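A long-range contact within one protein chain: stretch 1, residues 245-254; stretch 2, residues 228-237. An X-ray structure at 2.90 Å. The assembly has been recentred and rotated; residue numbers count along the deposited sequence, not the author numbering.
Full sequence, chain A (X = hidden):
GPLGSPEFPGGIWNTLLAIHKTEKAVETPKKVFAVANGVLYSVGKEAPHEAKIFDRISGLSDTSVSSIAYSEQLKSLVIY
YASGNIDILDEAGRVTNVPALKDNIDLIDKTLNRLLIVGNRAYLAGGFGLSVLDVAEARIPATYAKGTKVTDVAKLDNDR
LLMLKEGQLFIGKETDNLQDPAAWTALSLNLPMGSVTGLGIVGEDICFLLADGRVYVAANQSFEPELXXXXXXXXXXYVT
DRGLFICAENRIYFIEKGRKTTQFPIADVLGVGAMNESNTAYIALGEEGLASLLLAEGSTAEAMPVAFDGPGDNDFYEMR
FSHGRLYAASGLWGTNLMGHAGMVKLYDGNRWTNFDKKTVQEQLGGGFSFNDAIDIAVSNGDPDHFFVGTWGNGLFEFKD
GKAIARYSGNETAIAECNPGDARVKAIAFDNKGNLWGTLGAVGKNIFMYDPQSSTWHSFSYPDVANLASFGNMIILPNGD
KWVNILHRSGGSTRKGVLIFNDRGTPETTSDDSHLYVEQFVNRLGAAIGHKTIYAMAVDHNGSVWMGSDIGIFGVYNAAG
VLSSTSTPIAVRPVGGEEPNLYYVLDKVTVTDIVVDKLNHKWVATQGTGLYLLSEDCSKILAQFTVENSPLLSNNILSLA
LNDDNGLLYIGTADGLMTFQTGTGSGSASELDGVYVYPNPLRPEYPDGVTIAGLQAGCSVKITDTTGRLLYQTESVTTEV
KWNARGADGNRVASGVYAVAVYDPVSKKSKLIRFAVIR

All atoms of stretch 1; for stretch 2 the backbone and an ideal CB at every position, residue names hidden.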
ATOM      1  N   PHE A 245      24.557   7.457 -20.188  1.00 46.14           N
ATOM      2  CA  PHE A 245      25.071   6.337 -19.410  1.00 49.18           C
ATOM      3  C   PHE A 245      24.557   5.035 -19.966  1.00 53.20           C
ATOM      4  O   PHE A 245      23.340   4.818 -20.011  1.00 51.92           O
ATOM      5  CB  PHE A 245      24.727   6.486 -17.923  1.00 52.67           C
ATOM      6  CG  PHE A 245      25.359   7.706 -17.300  1.00 54.59           C
ATOM      7  CD1 PHE A 245      26.594   7.620 -16.667  1.00 59.98           C
ATOM      8  CD2 PHE A 245      24.741   8.951 -17.384  1.00 54.56           C
ATOM      9  CE1 PHE A 245      27.182   8.751 -16.091  1.00 62.28           C
ATOM     10  CE2 PHE A 245      25.335  10.086 -16.822  1.00 58.87           C
ATOM     11  CZ  PHE A 245      26.551   9.979 -16.176  1.00 59.84           C
ATOM     12  N   ILE A 246      25.492   4.200 -20.455  1.00 50.82           N
ATOM     13  CA  ILE A 246      25.185   2.870 -20.983  1.00 51.63           C
ATOM     14  C   ILE A 246      25.480   1.899 -19.868  1.00 63.05           C
ATOM     15  O   ILE A 246      26.645   1.634 -19.569  1.00 64.08           O
ATOM     16  CB  ILE A 246      25.931   2.508 -22.293  1.00 53.19           C
ATOM     17  CG1 ILE A 246      25.780   3.593 -23.385  1.00 50.73           C
ATOM     18  CG2 ILE A 246      25.508   1.129 -22.792  1.00 53.54           C
ATOM     19  CD1 ILE A 246      24.439   3.732 -24.029  1.00 53.27           C
ATOM     20  N   CYS A 247      24.430   1.416 -19.217  1.00 64.56           N
ATOM     21  CA  CYS A 247      24.592   0.533 -18.084  1.00 69.64           C
ATOM     22  C   CYS A 247      24.325  -0.870 -18.483  1.00 79.56           C
ATOM     23  O   CYS A 247      23.202  -1.247 -18.841  1.00 78.98           O
ATOM     24  CB  CYS A 247      23.709   0.977 -16.932  1.00 70.93           C
ATOM     25  SG  CYS A 247      23.893   2.730 -16.546  1.00 73.77           S
ATOM     26  N   ALA A 248      25.423  -1.616 -18.502  1.00 81.18           N
ATOM     27  CA  ALA A 248      25.531  -3.023 -18.822  1.00 84.93           C
ATOM     28  C   ALA A 248      25.603  -3.810 -17.526  1.00 97.61           C
ATOM     29  O   ALA A 248      25.676  -3.202 -16.449  1.00 99.86           O
ATOM     30  CB  ALA A 248      26.791  -3.243 -19.640  1.00 85.91           C
ATOM     31  N   GLU A 249      25.586  -5.147 -17.607  1.00 97.74           N
ATOM     32  CA  GLU A 249      25.730  -5.952 -16.407  1.00101.94           C
ATOM     33  C   GLU A 249      27.197  -5.939 -15.997  1.00106.45           C
ATOM     34  O   GLU A 249      28.051  -6.316 -16.802  1.00106.23           O
ATOM     35  CB  GLU A 249      25.219  -7.377 -16.632  1.00106.45           C
ATOM     36  CG  GLU A 249      23.815  -7.588 -16.102  1.00123.80           C
ATOM     37  CD  GLU A 249      23.423  -9.049 -16.013  1.00162.05           C
ATOM     38  OE1 GLU A 249      23.781  -9.704 -15.006  1.00163.10           O
ATOM     39  OE2 GLU A 249      22.778  -9.547 -16.963  1.00162.58           O
ATOM     40  N   ASN A 250      27.475  -5.392 -14.793  1.00103.30           N
ATOM     41  CA  ASN A 250      28.755  -5.255 -14.065  1.00105.30           C
ATOM     42  C   ASN A 250      29.499  -3.919 -14.353  1.00103.13           C
ATOM     43  O   ASN A 250      30.327  -3.531 -13.525  1.00105.45           O
ATOM     44  CB  ASN A 250      29.723  -6.469 -14.226  1.00112.41           C
ATOM     45  CG  ASN A 250      30.584  -6.551 -15.471  1.00145.41           C
ATOM     46  OD1 ASN A 250      31.495  -5.749 -15.690  1.00146.77           O
ATOM     47  ND2 ASN A 250      30.405  -7.612 -16.245  1.00137.69           N
ATOM     48  N   ARG A 251      29.211  -3.208 -15.460  1.00 91.81           N
ATOM     49  CA  ARG A 251      29.904  -1.941 -15.716  1.00 87.71           C
ATOM     50  C   ARG A 251      29.012  -0.895 -16.422  1.00 84.10           C
ATOM     51  O   ARG A 251      27.991  -1.248 -17.018  1.00 81.96           O
ATOM     52  CB  ARG A 251      31.211  -2.176 -16.507  1.00 87.36           C
ATOM     53  CG  ARG A 251      31.062  -2.443 -18.009  1.00 92.23           C
ATOM     54  CD  ARG A 251      30.795  -3.896 -18.363  1.00 95.73           C
ATOM     55  NE  ARG A 251      30.588  -4.053 -19.803  1.00 94.52           N
ATOM     56  CZ  ARG A 251      29.816  -4.980 -20.364  1.00100.49           C
ATOM     57  NH1 ARG A 251      29.163  -5.857 -19.609  1.00 82.53           N
ATOM     58  NH2 ARG A 251      29.683  -5.029 -21.682  1.00 83.46           N
ATOM     59  N   ILE A 252      29.403   0.396 -16.313  1.00 76.81           N
ATOM     60  CA  ILE A 252      28.754   1.566 -16.935  1.00 71.68           C
ATOM     61  C   ILE A 252      29.709   2.144 -17.973  1.00 71.07           C
ATOM     62  O   ILE A 252      30.936   2.030 -17.816  1.00 72.41           O
ATOM     63  CB  ILE A 252      28.345   2.681 -15.903  1.00 74.50           C
ATOM     64  CG1 ILE A 252      27.221   2.259 -14.978  1.00 76.13           C
ATOM     65  CG2 ILE A 252      27.985   4.015 -16.575  1.00 71.56           C
ATOM     66  CD1 ILE A 252      27.040   3.280 -13.848  1.00 85.48           C
ATOM     67  N   TYR A 253      29.131   2.796 -19.007  1.00 61.14           N
ATOM     68  CA  TYR A 253      29.831   3.534 -20.050  1.00 57.79           C
ATOM     69  C   TYR A 253      29.314   4.942 -20.027  1.00 57.49           C
ATOM     70  O   TYR A 253      28.127   5.172 -20.270  1.00 54.82           O
ATOM     71  CB  TYR A 253      29.661   2.912 -21.442  1.00 56.41           C
ATOM     72  CG  TYR A 253      30.224   1.520 -21.575  1.00 58.41           C
ATOM     73  CD1 TYR A 253      31.520   1.312 -22.035  1.00 61.28           C
ATOM     74  CD2 TYR A 253      29.436   0.401 -21.310  1.00 59.22           C
ATOM     75  CE1 TYR A 253      32.036   0.027 -22.188  1.00 62.30           C
ATOM     76  CE2 TYR A 253      29.936  -0.885 -21.466  1.00 62.11           C
ATOM     77  CZ  TYR A 253      31.240  -1.069 -21.903  1.00 67.10           C
ATOM     78  OH  TYR A 253      31.739  -2.336 -22.045  1.00 64.83           O
ATOM     79  N   PHE A 254      30.189   5.875 -19.679  1.00 54.36           N
ATOM     80  CA  PHE A 254      29.850   7.281 -19.639  1.00 53.39           C
ATOM     81  C   PHE A 254      30.377   7.950 -20.903  1.00 56.48           C
ATOM     82  O   PHE A 254      31.598   8.042 -21.082  1.00 60.03           O
ATOM     83  CB  PHE A 254      30.397   7.950 -18.359  1.00 57.28           C
ATOM     84  CG  PHE A 254      30.207   9.450 -18.320  1.00 57.34           C
ATOM     85  CD1 PHE A 254      28.986  10.022 -18.660  1.00 56.90           C
ATOM     86  CD2 PHE A 254      31.250  10.287 -17.949  1.00 61.05           C
ATOM     87  CE1 PHE A 254      28.814  11.403 -18.633  1.00 57.63           C
ATOM     88  CE2 PHE A 254      31.080  11.670 -17.928  1.00 63.42           C
ATOM     89  CZ  PHE A 254      29.861  12.219 -18.265  1.00 59.21           C
ATOM     90  N   UNK A 228      30.362   2.985 -31.851  1.00 39.73           N
ATOM     91  CA  UNK A 228      31.148   3.667 -30.803  1.00 38.81           C
ATOM     92  C   UNK A 228      31.744   2.627 -29.855  1.00 46.68           C
ATOM     93  O   UNK A 228      32.974   2.508 -29.763  1.00 47.79           O
ATOM     94  CB  UNK A 228      30.282   4.662 -30.027  1.00 38.81           C
ATOM     95  N   UNK A 229      30.883   1.854 -29.181  1.00 44.96           N
ATOM     96  CA  UNK A 229      31.342   0.756 -28.340  1.00 46.43           C
ATOM     97  C   UNK A 229      30.379  -0.414 -28.463  1.00 49.83           C
ATOM     98  O   UNK A 229      29.279  -0.273 -29.003  1.00 48.62           O
ATOM     99  CB  UNK A 229      31.470   1.199 -26.881  1.00 46.43           C
ATOM    100  N   UNK A 230      30.809  -1.569 -27.979  1.00 47.43           N
ATOM    101  CA  UNK A 230      30.023  -2.783 -27.990  1.00 48.06           C
ATOM    102  C   UNK A 230      29.764  -3.206 -26.560  1.00 55.48           C
ATOM    103  O   UNK A 230      30.541  -3.958 -25.974  1.00 59.15           O
ATOM    104  CB  UNK A 230      30.726  -3.893 -28.774  1.00 48.06           C
ATOM    105  N   UNK A 231      28.679  -2.709 -25.982  1.00 51.10           N
ATOM    106  CA  UNK A 231      28.270  -3.067 -24.630  1.00 52.16           C
ATOM    107  C   UNK A 231      27.620  -4.478 -24.624  1.00 60.84           C
ATOM    108  O   UNK A 231      27.481  -5.110 -25.683  1.00 59.81           O
ATOM    109  CB  UNK A 231      27.300  -2.020 -24.078  1.00 52.16           C
ATOM    110  N   UNK A 232      27.239  -4.975 -23.431  1.00 61.08           N
ATOM    111  CA  UNK A 232      26.578  -6.269 -23.303  1.00 63.68           C
ATOM    112  C   UNK A 232      25.115  -6.127 -23.717  1.00 67.88           C
ATOM    113  O   UNK A 232      24.582  -5.013 -23.658  1.00 66.20           O
ATOM    114  CB  UNK A 232      26.690  -6.803 -21.874  1.00 63.68           C
ATOM    115  N   UNK A 233      24.462  -7.247 -24.121  1.00 65.60           N
ATOM    116  CA  UNK A 233      23.059  -7.279 -24.549  1.00 63.77           C
ATOM    117  C   UNK A 233      22.144  -6.755 -23.474  1.00 68.90           C
ATOM    118  O   UNK A 233      22.469  -6.803 -22.287  1.00 69.04           O
ATOM    119  CB  UNK A 233      22.642  -8.701 -24.931  1.00 63.77           C
ATOM    120  N   UNK A 234      21.010  -6.217 -23.909  1.00 67.23           N
ATOM    121  CA  UNK A 234      19.959  -5.671 -23.066  1.00 68.40           C
ATOM    122  C   UNK A 234      20.531  -4.675 -22.030  1.00 71.88           C
ATOM    123  O   UNK A 234      20.224  -4.740 -20.832  1.00 72.74           O
ATOM    124  CB  UNK A 234      19.217  -6.808 -22.360  1.00 68.40           C
ATOM    125  N   UNK A 235      21.383  -3.756 -22.532  1.00 66.01           N
ATOM    126  CA  UNK A 235      21.970  -2.662 -21.763  1.00 63.82           C
ATOM    127  C   UNK A 235      20.931  -1.577 -21.636  1.00 63.86           C
ATOM    128  O   UNK A 235      20.044  -1.505 -22.496  1.00 63.32           O
ATOM    129  CB  UNK A 235      23.246  -2.128 -22.416  1.00 63.82           C
ATOM    130  N   UNK A 236      21.018  -0.733 -20.592  1.00 56.90           N
ATOM    131  CA  UNK A 236      20.056   0.361 -20.405  1.00 52.85           C
ATOM    132  C   UNK A 236      20.714   1.704 -20.758  1.00 52.74           C
ATOM    133  O   UNK A 236      21.905   1.882 -20.488  1.00 52.60           O
ATOM    134  CB  UNK A 236      19.536   0.382 -18.966  1.00 52.85           C
ATOM    135  N   UNK A 237      19.951   2.646 -21.348  1.00 46.42           N
ATOM    136  CA  UNK A 237      20.449   3.997 -21.679  1.00 44.33           C
ATOM    137  C   UNK A 237      19.760   5.051 -20.827  1.00 48.45           C
ATOM    138  O   UNK A 237      18.547   5.212 -20.913  1.00 49.44           O
ATOM    139  CB  UNK A 237      20.232   4.306 -23.162  1.00 44.33           C
TER

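Position 228 points its CA-to-CB bond toward stretch 1 but finds nothing of it within 5.5 Å of the ideal CB, so the contact sets no rule; it is Leu228, which does not touch stretch 1.

Position 229 also points toward stretch 1, its ideal CB 4.8 Å from CD1 of Tyr253. An aromatic ring at that range invites an apolar side chain long enough to reach it: leucine, isoleucine or methionine. Leu229 is found, and its CG lies over one face of the ring, 4.0 Å from Tyr253 CD1.

Position 230 points away, so almost anything fits; it is Ser230.

Position 231 is tighter. Its ideal CB sits 3.8 Å from Ile246 CG2 and 3.9 Å from Tyr253 CE2, which favours a small residue such as alanine, serine or cysteine. Ser231 places OG 3.3 Å from Ala248 CB and 3.6 Å from Tyr253 CE2. Ser231 OG donates to OG of position 235, 2.7 Å, within its own stretch.

Position 232 points toward stretch 1, its ideal CB 3.5 Å from Arg251 NH1 and 4.2 Å from Ala248 CB, with the amide N of Glu249 at 4.7 Å. A short side chain carrying an acceptor, serine, threonine or aspartate, suits the free donor and the nearby positive charge. Ser232 accepts a weak hydrogen bond from Glu249 N to its OG, 3.5 Å, and packs OG 3.2 Å from Ala248 CB.

Position 233 points away with nothing of stretch 1 near its ideal CB, so the choice is free; it is Ala233. Position 234 is also out of reach, but its phi/psi of 50/48 is left-handed, a conformation that glycine, asparagine and aspartate tolerate well. Asp234 is found.

Position 235 points sideways, its ideal CB 3.7 Å from Cys247 O and 4.0 Å from Ile246 CG2; again small residues fit. Ser235 OG accepts from Ser231 OG and donates to Ser232 O at 2.7 Å, two bonds that hold the turn together beside Ala248.

At 236 the backbone pairs antiparallel with Cys247: N of 236 donates to Cys247 O at 2.8 Å, and Cys247 N donates to O of 236 at 2.9 Å. The side chain shares a sheet face with Cys247, where a long chain with donors at its end, lysine, arginine or glutamine, could reach toward the carbonyls of Cys247 and Ala248. Arg236 does so, its guanidinium carrying Cys247 O over one face and Arg236 NH2 coming 3.8 Å from Ala248 O.

Position 237 shares the other face with Ile246, whose CD1 is 4.3 Å from the ideal CB, so a branched apolar residue is apt. Leu237 sets CD1 3.7 Å from Ile246 CD1.

Stretch 2, residues 228-237: LLSSSADSRL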
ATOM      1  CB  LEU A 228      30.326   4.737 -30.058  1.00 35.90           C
ATOM      2  CG  LEU A 228      31.000   5.507 -28.936  1.00 39.39           C
ATOM      3  CD1 LEU A 228      32.102   6.384 -29.428  1.00 39.92           C
ATOM      4  CD2 LEU A 228      29.998   6.358 -28.221  1.00 40.61           C
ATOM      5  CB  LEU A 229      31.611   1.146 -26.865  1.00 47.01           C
ATOM      6  CG  LEU A 229      30.546   1.729 -25.916  1.00 51.68           C
ATOM      7  CD1 LEU A 229      30.261   3.166 -26.188  1.00 54.78           C
ATOM      8  CD2 LEU A 229      29.282   0.876 -25.787  1.00 52.67           C
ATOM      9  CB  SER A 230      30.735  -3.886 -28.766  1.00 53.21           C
ATOM     10  OG  SER A 230      31.279  -3.457 -30.003  1.00 61.96           O
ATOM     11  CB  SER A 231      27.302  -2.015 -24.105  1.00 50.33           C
ATOM     12  OG  SER A 231      26.931  -2.296 -22.773  1.00 56.82           O
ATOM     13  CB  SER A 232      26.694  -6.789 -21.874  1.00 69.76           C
ATOM     14  OG  SER A 232      25.958  -6.001 -20.955  1.00 75.09           O
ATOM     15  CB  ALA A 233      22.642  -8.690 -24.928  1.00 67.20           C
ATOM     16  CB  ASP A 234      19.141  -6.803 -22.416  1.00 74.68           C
ATOM     17  CG  ASP A 234      18.380  -7.629 -23.444  1.00 96.21           C
ATOM     18  OD1 ASP A 234      17.273  -7.207 -23.838  1.00 96.90           O
ATOM     19  OD2 ASP A 234      18.906  -8.693 -23.869  1.00107.24           O
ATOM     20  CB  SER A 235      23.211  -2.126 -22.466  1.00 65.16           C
ATOM     21  OG  SER A 235      24.362  -2.853 -22.079  1.00 76.54           O
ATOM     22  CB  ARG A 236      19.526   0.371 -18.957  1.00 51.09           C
ATOM     23  CG  ARG A 236      18.585  -0.787 -18.598  1.00 56.17           C
ATOM     24  CD  ARG A 236      18.917  -1.424 -17.246  1.00 62.70           C
ATOM     25  NE  ARG A 236      20.056  -2.343 -17.333  1.00 78.41           N
ATOM     26  CZ  ARG A 236      20.842  -2.672 -16.315  1.00 99.36           C
ATOM     27  NH1 ARG A 236      20.615  -2.179 -15.104  1.00 90.44           N
ATOM     28  NH2 ARG A 236      21.862  -3.506 -16.500  1.00 86.89           N
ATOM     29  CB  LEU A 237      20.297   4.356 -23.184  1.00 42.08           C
ATOM     30  CG  LEU A 237      20.414   5.845 -23.593  1.00 44.59           C
ATOM     31  CD1 LEU A 237      21.843   6.331 -23.595  1.00 45.29           C
ATOM     32  CD2 LEU A 237      19.888   6.067 -24.959  1.00 44.20           C
TER
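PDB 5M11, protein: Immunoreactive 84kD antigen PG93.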